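PDB 2WAO: endoglucanase E from Clostridium thermocellum, which pairs a cellulase with a family 2 carbohydrate esterase domain, present here, that probably removes acetyl groups from plant cell-wall polysaccharides and binds cellulose-derived chains in its active-site cleft. Local coordinates for residues Asp232-Lys235 with Phe236-Tyr240; Val276-Val279 with Val280-Asn284. All coordinates share one frame; numbering follows the deposited sequence.

Contact 1 (Asp232-Lys235 with Phe236-Tyr240); sequences DKTK and FVTAY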
loop_
_atom_site.group_PDB
_atom_site.type_symbol
_atom_site.label_atom_id
_atom_site.label_comp_id
_atom_site.label_asym_id
_atom_site.label_seq_id
_atom_site.Cartn_x
_atom_site.Cartn_y
_atom_site.Cartn_z
ATOM N N ASP A 232 -19.053 17.628 -4.210
ATOM C CA ASP A 232 -19.032 19.092 -4.313
ATOM C C ASP A 232 -17.610 19.615 -4.558
ATOM O O ASP A 232 -16.682 19.216 -3.840
ATOM C CB ASP A 232 -19.568 19.678 -3.002
ATOM C CG ASP A 232 -19.464 21.207 -2.951
ATOM O OD1 ASP A 232 -20.233 21.855 -3.711
ATOM O OD2 ASP A 232 -18.642 21.767 -2.162
ATOM N N LYS A 233 -17.429 20.498 -5.542
ATOM C CA LYS A 233 -16.084 21.013 -5.818
ATOM C C LYS A 233 -15.379 21.638 -4.600
ATOM O O LYS A 233 -14.260 21.262 -4.272
ATOM C CB LYS A 233 -16.060 22.007 -6.956
ATOM C CG LYS A 233 -14.639 22.460 -7.302
ATOM C CD LYS A 233 -14.613 23.450 -8.438
ATOM C CE LYS A 233 -13.171 23.829 -8.763
ATOM N NZ LYS A 233 -13.124 24.643 -10.016
ATOM N N THR A 234 -16.026 22.613 -3.953
ATOM C CA THR A 234 -15.364 23.272 -2.820
ATOM C C THR A 234 -14.971 22.286 -1.710
ATOM O O THR A 234 -13.839 22.348 -1.185
ATOM C CB THR A 234 -16.235 24.456 -2.285
ATOM O OG1 THR A 234 -16.449 25.369 -3.372
ATOM C CG2 THR A 234 -15.494 25.194 -1.212
ATOM N N LYS A 235 -15.879 21.372 -1.415
ATOM C CA LYS A 235 -15.708 20.345 -0.399
ATOM C C LYS A 235 -14.504 19.444 -0.735
ATOM O O LYS A 235 -13.616 19.228 0.092
ATOM C CB LYS A 235 -16.974 19.510 -0.293
ATOM C CG LYS A 235 -16.935 18.455 0.812
ATOM C CD LYS A 235 -18.276 17.665 0.983
ATOM C CE LYS A 235 -18.338 17.068 2.400
ATOM N NZ LYS A 235 -19.212 15.842 2.547
ATOM N N PHE A 236 -14.491 18.958 -1.966
ATOM C CA PHE A 236 -13.405 18.094 -2.457
ATOM C C PHE A 236 -12.015 18.789 -2.500
ATOM O O PHE A 236 -11.008 18.226 -2.017
ATOM C CB PHE A 236 -13.774 17.483 -3.827
ATOM C CG PHE A 236 -12.706 16.524 -4.349
ATOM C CD1 PHE A 236 -12.706 15.184 -3.956
ATOM C CD2 PHE A 236 -11.682 16.991 -5.165
ATOM C CE1 PHE A 236 -11.723 14.297 -4.412
ATOM C CE2 PHE A 236 -10.684 16.126 -5.622
ATOM C CZ PHE A 236 -10.699 14.792 -5.250
ATOM N N VAL A 237 -11.964 19.984 -3.091
ATOM C CA VAL A 237 -10.738 20.720 -3.199
ATOM C C VAL A 237 -10.213 21.059 -1.803
ATOM O O VAL A 237 -9.034 20.886 -1.520
ATOM C CB VAL A 237 -10.914 21.965 -4.081
ATOM C CG1 VAL A 237 -9.666 22.908 -3.947
ATOM C CG2 VAL A 237 -11.086 21.504 -5.574
ATOM N N THR A 238 -11.099 21.518 -0.923
ATOM C CA THR A 238 -10.656 21.821 0.466
ATOM C C THR A 238 -10.124 20.568 1.201
ATOM O O THR A 238 -9.135 20.646 1.901
ATOM C CB THR A 238 -11.789 22.554 1.244
ATOM O OG1 THR A 238 -12.057 23.809 0.593
ATOM C CG2 THR A 238 -11.377 22.832 2.691
ATOM N N ALA A 239 -10.795 19.433 1.015
ATOM C CA ALA A 239 -10.448 18.158 1.643
ATOM C C ALA A 239 -9.069 17.720 1.130
ATOM O O ALA A 239 -8.235 17.250 1.899
ATOM C CB ALA A 239 -11.535 17.073 1.353
ATOM N N TYR A 240 -8.854 17.862 -0.191
ATOM C CA TYR A 240 -7.589 17.450 -0.782
ATOM C C TYR A 240 -6.458 18.340 -0.254
ATOM O O TYR A 240 -5.428 17.836 0.179
ATOM C CB TYR A 240 -7.681 17.457 -2.336
ATOM C CG TYR A 240 -6.725 16.456 -3.002
ATOM C CD1 TYR A 240 -7.202 15.480 -3.874
ATOM C CD2 TYR A 240 -5.337 16.490 -2.762
ATOM C CE1 TYR A 240 -6.369 14.557 -4.479
ATOM C CE2 TYR A 240 -4.479 15.532 -3.360
ATOM C CZ TYR A 240 -5.000 14.580 -4.200
ATOM O OH TYR A 240 -4.144 13.665 -4.798
#

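Contact 2 (Val276-Val279 with Val280-Asn284); sequences VTEV and VNDCN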
loop_
_atom_site.group_PDB
_atom_site.type_symbol
_atom_site.label_atom_id
_atom_site.label_comp_id
_atom_site.label_asym_id
_atom_site.label_seq_id
_atom_site.Cartn_x
_atom_site.Cartn_y
_atom_site.Cartn_z
ATOM N N VAL A 276 -8.218 18.071 -8.952
ATOM C CA VAL A 276 -6.868 17.710 -8.461
ATOM C C VAL A 276 -5.808 18.608 -9.132
ATOM O O VAL A 276 -4.854 19.029 -8.469
ATOM C CB VAL A 276 -6.583 16.205 -8.619
ATOM C CG1 VAL A 276 -5.123 15.811 -8.179
ATOM C CG2 VAL A 276 -7.664 15.363 -7.807
ATOM N N THR A 277 -5.945 18.923 -10.435
ATOM C CA THR A 277 -4.901 19.767 -11.017
ATOM C C THR A 277 -5.041 21.179 -10.438
ATOM O O THR A 277 -4.040 21.884 -10.305
ATOM C CB THR A 277 -4.937 19.816 -12.579
ATOM O OG1 THR A 277 -6.239 20.253 -12.981
ATOM C CG2 THR A 277 -4.615 18.439 -13.209
ATOM N N GLU A 278 -6.267 21.593 -10.091
ATOM C CA GLU A 278 -6.461 22.907 -9.438
ATOM C C GLU A 278 -5.738 22.917 -8.081
ATOM O O GLU A 278 -5.042 23.878 -7.734
ATOM C CB GLU A 278 -7.946 23.241 -9.290
ATOM C CG GLU A 278 -8.206 24.600 -8.647
ATOM C CD GLU A 278 -9.677 25.031 -8.771
ATOM O OE1 GLU A 278 -10.233 25.020 -9.917
ATOM O OE2 GLU A 278 -10.270 25.347 -7.694
ATOM N N VAL A 279 -5.894 21.831 -7.339
ATOM C CA VAL A 279 -5.200 21.661 -6.054
ATOM C C VAL A 279 -3.687 21.803 -6.222
ATOM O O VAL A 279 -3.038 22.585 -5.498
ATOM C CB VAL A 279 -5.608 20.320 -5.362
ATOM C CG1 VAL A 279 -4.674 20.043 -4.207
ATOM C CG2 VAL A 279 -7.088 20.368 -4.895
ATOM N N VAL A 280 -3.102 21.088 -7.198
ATOM C CA VAL A 280 -1.667 21.121 -7.398
ATOM C C VAL A 280 -1.201 22.527 -7.816
ATOM O O VAL A 280 -0.239 23.062 -7.260
ATOM C CB VAL A 280 -1.188 20.038 -8.441
ATOM C CG1 VAL A 280 0.234 20.238 -8.801
ATOM C CG2 VAL A 280 -1.413 18.613 -7.910
ATOM N N ASN A 281 -1.863 23.100 -8.809
ATOM C CA ASN A 281 -1.537 24.458 -9.240
ATOM C C ASN A 281 -1.648 25.495 -8.097
ATOM O O ASN A 281 -0.814 26.363 -8.031
ATOM C CB ASN A 281 -2.399 24.879 -10.437
ATOM C CG ASN A 281 -1.991 24.164 -11.721
ATOM O OD1 ASN A 281 -2.837 23.790 -12.523
ATOM N ND2 ASN A 281 -0.714 23.996 -11.918
ATOM N N ASP A 282 -2.664 25.388 -7.239
ATOM C CA ASP A 282 -2.811 26.295 -6.084
ATOM C C ASP A 282 -1.666 26.081 -5.086
ATOM O O ASP A 282 -1.098 27.048 -4.569
ATOM C CB ASP A 282 -4.132 26.038 -5.329
ATOM C CG ASP A 282 -5.365 26.573 -6.063
ATOM O OD1 ASP A 282 -5.203 27.147 -7.172
ATOM O OD2 ASP A 282 -6.499 26.418 -5.517
ATOM N N CYS A 283 -1.328 24.832 -4.786
ATOM C CA CYS A 283 -0.170 24.588 -3.887
ATOM C C CYS A 283 1.081 25.214 -4.474
ATOM O O CYS A 283 1.860 25.839 -3.752
ATOM C CB CYS A 283 0.087 23.086 -3.606
ATOM S SG CYS A 283 -1.245 22.320 -2.600
ATOM N N ASN A 284 1.287 25.045 -5.789
ATOM C CA ASN A 284 2.473 25.600 -6.413
ATOM C C ASN A 284 2.512 27.167 -6.330
ATOM O O ASN A 284 3.557 27.747 -6.004
ATOM C CB ASN A 284 2.551 25.170 -7.879
ATOM C CG ASN A 284 2.751 23.669 -8.084
ATOM O OD1 ASN A 284 2.480 23.201 -9.188
ATOM N ND2 ASN A 284 3.282 22.926 -7.079
HETATM O O HOH W 1 -8.804 27.240 -6.280
#

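Contact 1 (Asp232-Lys235 with Phe236-Tyr240)
V237 and K233 sit one helical turn apart on the flank of helix 233-250 that faces helix 266-285, their side chains abreast and pointing the same way. The branch of V237 that does the touching is CG2, which lies 4.1 Å from CG of K233. Only CG of the lysine meets the valine; with CG anti to the backbone N (chi1 -176°), the extended chain beyond it carries the ammonium group on to E278. V237 N meets K233 O at 2.9 Å in an almost straight bond. F236 also belongs to this close-packed side. Its N-H closes the first turn on D232 O, and its ring packs on L180, T181 and Y275 and meets F226 edge-to-face. Both side chains suit burial because they are apolar and leave no polar atom to satisfy, and the short, branched valine lets the neighbouring helix come close.

The other flank, carrying T234 and T238, is looser and exposed. Here CG2 of T234 stays 4.1 Å from OG1 of T238. T234 O accepts twice from T238, from the amide N at 2.9 Å and from the hydroxyl OG1 at 2.9 Å, the two donors coming from opposite faces of the carbonyl plane. With OG1 beside its own backbone N (chi1 -63°), T238 can return its hydroxyl to the preceding turn, a common way for a threonine to settle on an open helix surface.

At the start of the helix, D232 OD2 accepts from K235 N at 2.9 Å, approached on its anti side and 29° out of the carboxylate plane. A short acid suits this place, since it can fold back onto an amide of the first turn: the classic aspartate N-cap of an alpha-helix.

Contact 2 (Val276-Val279 with Val280-Asn284)
E278 and D282 stand side by side one turn apart, pointing the same way, with their carboxylate planes turned 37° against each other. The aliphatic part of the glutamate makes the nearest side-chain approach: its CG is 4.0 Å from D282 OD2. The acid ends keep farther apart, E278 OE2 lying 4.5 Å from D282 OD2, and a water fills the role of mediator. It donates to both, at 2.8 Å to E278 OE2 and at 2.6 Å to D282 OD2. Two like charges so near would be expected to raise each other's affinity for protons, but lysines of helix 233-250 probably offset this: E278 OE1 pairs with K233 and D282 OD2 with K241, while D282 OD1 meets R285. The longer glutamate reaches out with CG anti to its backbone N (chi1 -179°), whereas D282 has CG beside its own N, which lays the carboxylate back along the preceding turn.

V279 and C283 lie next to this acidic stripe, with V276 and V280 beyond them toward the sheet. V279 and C283 make a modest apolar contact, CG1 to SG at 4.4 Å, and V280 rests CG2 against V276 O at 3.5 Å. These compact side chains suit a crowded interface: V279 faces I244 of the neighbouring helix, while V276 and V280 meet C258 and F293 of the sheet.

Running through all of this, the amide N of N281 bonds to T277 O at 2.9 Å, one of five successive i to i+4 bonds. A polar, bridged stripe beside a valine-rich one marks an amphipathic alpha-helix, here the connecting helix of the beta-alpha-beta unit formed with strands 255-260 and 291-295 in the SGNH-hydrolase fold.

Contacts 1 and 2 occupy successive helices, 233-250 and 266-285, and their centres are 12 Å apart. A salt bridge, K233 NZ to E278 OE1 at 2.9 Å, joins them at the partly exposed margin. Deeper in, V237 CG1 packs on V279 CG2 at 3.7 Å, and Y240 CE1 touches V276 CG2 at 3.7 Å. F236 adds to the same apolar seam. Contact 1 has the bound glycan nearby: the side chain of F236 is about 14 Å from a glucose unit. That is consistent with structural packing near the glycan-binding site, with neither contact supplying residues of that pocket.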